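Local coordinates for coenzyme F420-dependent N(5),N(10)-methenyltetrahydromethanopterin reductase-related protein (Desulfurobacterium thermolithotrophum DSM 11699, PDB 6HUZ) that binds the iron-guanylylpyridinol cofactor and, as an [Fe]-hydrogenase paralog, uses tetrahydrofolate derivatives as substrates, at residues V95-A100 against N125-N130; N130-F133 against R137-I140. All coordinates share one frame; numbering follows the deposited sequence.

Contact 1. Residues V95-A100 against N125-N130; sequences VTFKIA and NSYLQN. With FE9 (iron-guanylyl pyridinol cofactor), chain B.
An offset aromatic stack of Phe97 on Tyr127 joins helix 95-103 to the end of helix 121-127, at the partly exposed flank of the cofactor-binding domain. The ring centroids are 4.1 Å apart and the planes are tilted by 17°. Phe97 CG sits over the centre of the tyrosine ring, while Tyr127 CG lies over the phenylalanine face near its rim. The closest atoms are Phe97 CD1 and Tyr127 CD2, at 3.6 Å. Tyr127 reaches across because its CG is anti to the backbone N (chi1 176°). Its hydroxyl is hydrogen-bonded to Glu101, one turn further along the first helix. Deeper in, Ala100 CB meets the Leu128 CD1 methyl at 3.9 Å. With the smaller alanine in place of Phe97, the tyrosine ring would probably lose its stacking partner and a gap would be likely to open beside Val123 and Leu124. Elsewhere on helix 95-103, Ile99 CD1 touches the cofactor's guanine at N1A, 3.4 Å away. Lys98 NZ adds a weak hydrogen bond to guanine O6A at 3.2 Å. Two neighbouring crossover helices of a Rossmann-like parallel sheet pack here, the first of them lining the nucleotide pocket.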
loop_
_atom_site.group_PDB
_atom_site.type_symbol
_atom_site.label_atom_id
_atom_site.label_comp_id
_atom_site.label_asym_id
_atom_site.label_seq_id
_atom_site.Cartn_x
_atom_site.Cartn_y
_atom_site.Cartn_z
ATOM N N VAL A 95 -25.467 15.099 -0.542
ATOM C CA VAL A 95 -26.611 14.860 0.354
ATOM C C VAL A 95 -26.204 14.976 1.852
ATOM O O VAL A 95 -26.919 15.617 2.623
ATOM C CB VAL A 95 -27.299 13.506 0.059
ATOM C CG1 VAL A 95 -28.479 13.290 0.994
ATOM C CG2 VAL A 95 -27.746 13.418 -1.401
ATOM N N THR A 96 -25.062 14.346 2.241
ATOM C CA THR A 96 -24.550 14.374 3.611
ATOM C C THR A 96 -24.184 15.809 4.009
ATOM O O THR A 96 -24.536 16.248 5.101
ATOM C CB THR A 96 -23.372 13.405 3.757
ATOM O OG1 THR A 96 -23.823 12.087 3.423
ATOM C CG2 THR A 96 -22.796 13.393 5.168
ATOM N N PHE A 97 -23.503 16.546 3.119
ATOM C CA PHE A 97 -23.125 17.940 3.384
ATOM C C PHE A 97 -24.356 18.790 3.630
ATOM O O PHE A 97 -24.394 19.596 4.557
ATOM C CB PHE A 97 -22.370 18.529 2.165
ATOM C CG PHE A 97 -20.973 18.009 1.913
ATOM C CD1 PHE A 97 -20.151 17.636 2.964
ATOM C CD2 PHE A 97 -20.455 17.956 0.628
ATOM C CE1 PHE A 97 -18.857 17.186 2.734
ATOM C CE2 PHE A 97 -19.159 17.514 0.403
ATOM C CZ PHE A 97 -18.367 17.126 1.458
ATOM N N LYS A 98 -25.365 18.626 2.785
ATOM C CA LYS A 98 -26.590 19.391 2.906
ATOM C C LYS A 98 -27.235 19.185 4.274
ATOM O O LYS A 98 -27.517 20.158 4.972
ATOM C CB LYS A 98 -27.559 18.997 1.779
ATOM C CG LYS A 98 -28.781 19.904 1.655
ATOM C CD LYS A 98 -30.081 19.110 1.500
ATOM C CE LYS A 98 -30.642 18.675 2.833
ATOM N NZ LYS A 98 -31.719 17.660 2.691
ATOM N N ILE A 99 -27.459 17.919 4.661
ATOM C CA ILE A 99 -28.095 17.594 5.943
ATOM C C ILE A 99 -27.300 18.172 7.107
ATOM O O ILE A 99 -27.880 18.815 7.983
ATOM C CB ILE A 99 -28.284 16.053 6.090
ATOM C CG1 ILE A 99 -29.232 15.501 5.009
ATOM C CG2 ILE A 99 -28.817 15.691 7.472
ATOM C CD1 ILE A 99 -28.949 14.104 4.603
ATOM N N ALA A 100 -25.971 17.935 7.129
ATOM C CA ALA A 100 -25.115 18.434 8.207
ATOM C C ALA A 100 -25.156 19.965 8.333
ATOM O O ALA A 100 -25.197 20.499 9.438
ATOM C CB ALA A 100 -23.692 17.975 7.974
ATOM N N ASN A 125 -15.913 17.626 8.518
ATOM C CA ASN A 125 -15.490 18.658 9.476
ATOM C C ASN A 125 -14.844 19.863 8.746
ATOM O O ASN A 125 -15.101 21.023 9.098
ATOM C CB ASN A 125 -14.512 18.042 10.477
ATOM C CG ASN A 125 -13.914 19.075 11.394
ATOM O OD1 ASN A 125 -12.791 19.511 11.223
ATOM N ND2 ASN A 125 -14.664 19.496 12.373
ATOM N N SER A 126 -14.014 19.573 7.728
ATOM C CA SER A 126 -13.331 20.596 6.928
ATOM C C SER A 126 -14.365 21.417 6.151
ATOM O O SER A 126 -14.327 22.646 6.166
ATOM C CB SER A 126 -12.323 19.941 5.980
ATOM O OG SER A 126 -11.565 20.886 5.238
ATOM N N TYR A 127 -15.293 20.740 5.488
ATOM C CA TYR A 127 -16.338 21.408 4.713
ATOM C C TYR A 127 -17.167 22.377 5.573
ATOM O O TYR A 127 -17.585 23.439 5.098
ATOM C CB TYR A 127 -17.301 20.353 4.140
ATOM C CG TYR A 127 -18.479 20.963 3.411
ATOM C CD1 TYR A 127 -18.340 21.468 2.124
ATOM C CD2 TYR A 127 -19.721 21.063 4.017
ATOM C CE1 TYR A 127 -19.415 22.037 1.451
ATOM C CE2 TYR A 127 -20.806 21.627 3.353
ATOM C CZ TYR A 127 -20.647 22.116 2.070
ATOM O OH TYR A 127 -21.706 22.677 1.403
ATOM N N LEU A 128 -17.425 22.018 6.834
ATOM C CA LEU A 128 -18.248 22.871 7.687
ATOM C C LEU A 128 -17.539 24.007 8.437
ATOM O O LEU A 128 -18.197 24.682 9.207
ATOM C CB LEU A 128 -19.007 21.978 8.682
ATOM C CG LEU A 128 -20.027 21.025 8.052
ATOM C CD1 LEU A 128 -20.563 20.066 9.084
ATOM C CD2 LEU A 128 -21.184 21.790 7.398
ATOM N N GLN A 129 -16.248 24.259 8.213
ATOM C CA GLN A 129 -15.571 25.339 8.948
ATOM C C GLN A 129 -16.216 26.722 8.860
ATOM O O GLN A 129 -16.369 27.369 9.894
ATOM C CB GLN A 129 -14.078 25.422 8.560
ATOM C CG GLN A 129 -13.253 24.247 9.093
ATOM C CD GLN A 129 -13.319 24.095 10.600
ATOM O OE1 GLN A 129 -12.986 25.008 11.359
ATOM N NE2 GLN A 129 -13.743 22.941 11.070
ATOM N N ASN A 130 -16.591 27.210 7.672
ATOM C CA ASN A 130 -17.188 28.537 7.636
ATOM C C ASN A 130 -18.585 28.562 8.293
ATOM O O ASN A 130 -18.957 29.556 8.911
ATOM C CB ASN A 130 -17.250 29.064 6.205
ATOM C CG ASN A 130 -17.558 30.538 6.159
ATOM O OD1 ASN A 130 -16.942 31.357 6.871
ATOM N ND2 ASN A 130 -18.526 30.909 5.331
HETATM O O2 FE9 B . -23.840 0.276 2.554
HETATM FE FE FE9 B . -22.267 1.023 5.268
HETATM C C1F FE9 B . -23.512 -0.109 5.990
HETATM O O1F FE9 B . -24.281 -0.808 6.442
HETATM C C2F FE9 B . -21.011 0.286 6.386
HETATM O O2F FE9 B . -20.255 -0.153 7.102
HETATM C C8 FE9 B . -22.617 2.468 6.460
HETATM O O18 FE9 B . -22.135 2.532 7.577
HETATM C C7 FE9 B . -23.525 3.586 5.975
HETATM C C6 FE9 B . -24.128 3.093 4.691
HETATM N N1 FE9 B . -23.664 1.865 4.189
HETATM C C5 FE9 B . -25.181 3.870 4.017
HETATM C C5M FE9 B . -25.604 5.195 4.583
HETATM C C4 FE9 B . -25.751 3.336 2.769
HETATM C C3 FE9 B . -25.249 2.038 2.238
HETATM C C3M FE9 B . -25.799 1.419 0.979
HETATM C C2 FE9 B . -24.178 1.309 3.015
HETATM O O3P FE9 B . -26.662 4.114 2.124
HETATM P P1 FE9 B . -28.256 3.854 2.170
HETATM O O1P FE9 B . -28.512 2.479 2.565
HETATM O O2P FE9 B . -28.796 4.016 0.654
HETATM O "O5'" FE9 B . -28.843 4.916 3.203
HETATM C "C5'" FE9 B . -28.923 6.303 2.914
HETATM C "C4'" FE9 B . -30.249 6.783 3.492
HETATM O "O4'" FE9 B . -30.323 8.201 3.399
HETATM C "C1'" FE9 B . -31.684 8.549 3.179
HETATM C "C2'" FE9 B . -32.171 7.487 2.218
HETATM O "O2'" FE9 B . -33.598 7.348 2.170
HETATM C "C3'" FE9 B . -31.463 6.241 2.738
HETATM O "O3'" FE9 B . -32.272 5.478 3.635
HETATM N N9A FE9 B . -31.770 9.947 2.717
HETATM C C4A FE9 B . -31.906 10.942 3.563
HETATM N N3A FE9 B . -32.070 10.996 4.905
HETATM C C2A FE9 B . -32.252 12.198 5.490
HETATM N N2A FE9 B . -32.370 12.210 6.836
HETATM N N1A FE9 B . -32.299 13.361 4.812
HETATM C C6A FE9 B . -32.206 13.417 3.472
HETATM O O6A FE9 B . -32.234 14.499 2.862
HETATM C C5A FE9 B . -31.976 12.164 2.750
HETATM N N7A FE9 B . -31.813 11.793 1.472
HETATM C C8A FE9 B . -31.685 10.441 1.466
HETATM O O HOH W 1 -21.420 -0.006 3.459
#

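Contact 2. Residues N130-F133 against R137-I140; sequences NAIF and REDI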
loop_
_atom_site.group_PDB
_atom_site.type_symbol
_atom_site.label_atom_id
_atom_site.label_comp_id
_atom_site.label_asym_id
_atom_site.label_seq_id
_atom_site.Cartn_x
_atom_site.Cartn_y
_atom_site.Cartn_z
ATOM N N ASN A 130 -16.591 27.210 7.672
ATOM C CA ASN A 130 -17.188 28.537 7.636
ATOM C C ASN A 130 -18.585 28.562 8.293
ATOM O O ASN A 130 -18.957 29.556 8.911
ATOM C CB ASN A 130 -17.250 29.064 6.205
ATOM C CG ASN A 130 -17.558 30.538 6.159
ATOM O OD1 ASN A 130 -16.942 31.357 6.871
ATOM N ND2 ASN A 130 -18.526 30.909 5.331
ATOM N N ALA A 131 -19.343 27.474 8.165
ATOM C CA ALA A 131 -20.682 27.394 8.763
ATOM C C ALA A 131 -20.538 27.428 10.298
ATOM O O ALA A 131 -21.313 28.094 10.962
ATOM C CB ALA A 131 -21.373 26.114 8.310
ATOM N N ILE A 132 -19.536 26.741 10.844
ATOM C CA ILE A 132 -19.279 26.723 12.289
ATOM C C ILE A 132 -18.939 28.152 12.715
ATOM O O ILE A 132 -19.530 28.651 13.661
ATOM C CB ILE A 132 -18.159 25.734 12.665
ATOM C CG1 ILE A 132 -18.610 24.268 12.475
ATOM C CG2 ILE A 132 -17.672 25.971 14.082
ATOM C CD1 ILE A 132 -17.378 23.221 12.173
ATOM N N PHE A 133 -17.992 28.825 12.023
ATOM C CA PHE A 133 -17.671 30.213 12.391
ATOM C C PHE A 133 -18.925 31.098 12.391
ATOM O O PHE A 133 -19.162 31.820 13.356
ATOM C CB PHE A 133 -16.638 30.827 11.437
ATOM C CG PHE A 133 -16.415 32.313 11.637
ATOM C CD1 PHE A 133 -15.727 32.785 12.743
ATOM C CD2 PHE A 133 -16.839 33.227 10.687
ATOM C CE1 PHE A 133 -15.494 34.145 12.906
ATOM C CE2 PHE A 133 -16.634 34.596 10.869
ATOM C CZ PHE A 133 -15.980 35.047 11.987
ATOM N N ARG A 137 -20.934 27.656 16.330
ATOM C CA ARG A 137 -21.048 26.256 16.783
ATOM C C ARG A 137 -19.713 25.552 17.043
ATOM O O ARG A 137 -19.564 24.361 16.743
ATOM C CB ARG A 137 -21.895 25.451 15.771
ATOM C CG ARG A 137 -23.397 25.834 15.763
ATOM C CD ARG A 137 -23.996 26.296 17.088
ATOM N NE ARG A 137 -23.984 25.268 18.133
ATOM C CZ ARG A 137 -24.935 24.352 18.315
ATOM N NH1 ARG A 137 -25.986 24.306 17.508
ATOM N NH2 ARG A 137 -24.840 23.474 19.304
ATOM N N GLU A 138 -18.761 26.259 17.650
ATOM C CA GLU A 138 -17.451 25.675 17.957
ATOM C C GLU A 138 -17.569 24.610 19.046
ATOM O O GLU A 138 -16.597 23.933 19.341
ATOM C CB GLU A 138 -16.475 26.762 18.412
ATOM C CG GLU A 138 -16.085 27.710 17.298
ATOM C CD GLU A 138 -17.076 28.823 17.017
ATOM O OE1 GLU A 138 -18.127 28.900 17.699
ATOM O OE2 GLU A 138 -16.793 29.627 16.102
ATOM N N ASP A 139 -18.751 24.482 19.653
ATOM C CA ASP A 139 -19.012 23.501 20.692
ATOM C C ASP A 139 -19.370 22.158 20.069
ATOM O O ASP A 139 -19.274 21.127 20.731
ATOM C CB ASP A 139 -20.186 23.977 21.562
ATOM C CG ASP A 139 -21.487 24.061 20.790
ATOM O OD1 ASP A 139 -21.571 24.887 19.853
ATOM O OD2 ASP A 139 -22.412 23.299 21.110
ATOM N N ILE A 140 -19.815 22.161 18.810
ATOM C CA ILE A 140 -20.192 20.913 18.164
ATOM C C ILE A 140 -18.994 20.025 17.904
ATOM O O ILE A 140 -17.976 20.477 17.374
ATOM C CB ILE A 140 -21.008 21.156 16.874
ATOM C CG1 ILE A 140 -22.357 21.837 17.252
ATOM C CG2 ILE A 140 -21.232 19.834 16.130
ATOM C CD1 ILE A 140 -23.476 21.584 16.328
HETATM O O HOH W 2 -17.932 31.945 15.755
#
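Ile132 and Arg137 are joined by a backbone hydrogen bond that spans the end of helix 129-135. Arg137 N donates to Ile132 O at 3.2 Å, with an N-H...O angle of 153°. The donor is five residues after the acceptor, one more than in a regular alpha-helical turn. A second polar link runs through water. Water 2 donates to Phe133 O and to Glu138 OE2, the latter at 2.6 Å. The Glu138 chain bends at chi2 (82°), which folds its carboxylate back toward the helix end.

Van der Waals packing comes from one isoleucine branch. Ile132 CG2 lies against the Arg137 carbonyl group, 3.6 Å from its C atom. The same methyl meets Glu138 CG at 4.0 Å, so the aliphatic part of the glutamate is used as well.

Residues 137-140 form a type I beta turn, closed by Ile140 N donating to Arg137 O. The turn leads the chain from the helix into strand 141-144, an edge strand, within this chain, of the Rossmann-like sheet, and so completes a beta-alpha-beta crossover.

Charge pairing holds the turn from within. The Arg137 guanidinium grips the Asp139 carboxylate side-on: NE bonds OD1 and NH2 bonds OD2, each at 3.0 Å. Both bonds are nearly straight, and each oxygen uses its syn lone pair. Ile140 CD1 lies over the centre of one guanidinium face, 3.7 Å above its plane. Arg137 NH1 also donates to Leu107 O, and Asp139 OD2 accepts from Asn110 N.

How the contacts relate
The two contacts follow one another along the chain, with their centres about 11 Å apart. Their segments overlap at Asn130, which makes no contact across either. Contact 1 touches the end of helix 121-127 and Leu128 at the N-cap of helix 129-135; contact 2 ties the far end of helix 129-135 to the turn before the next strand. Contact 1 is nearer the middle of the chain, its centre about 17 Å from the chain centre against about 24 Å for contact 2. Only contact 1 includes residues of the cofactor pocket, and these lie against the guanine end. The iron lies further off, with Thr96 OG1 11.3 Å from FE9 FE.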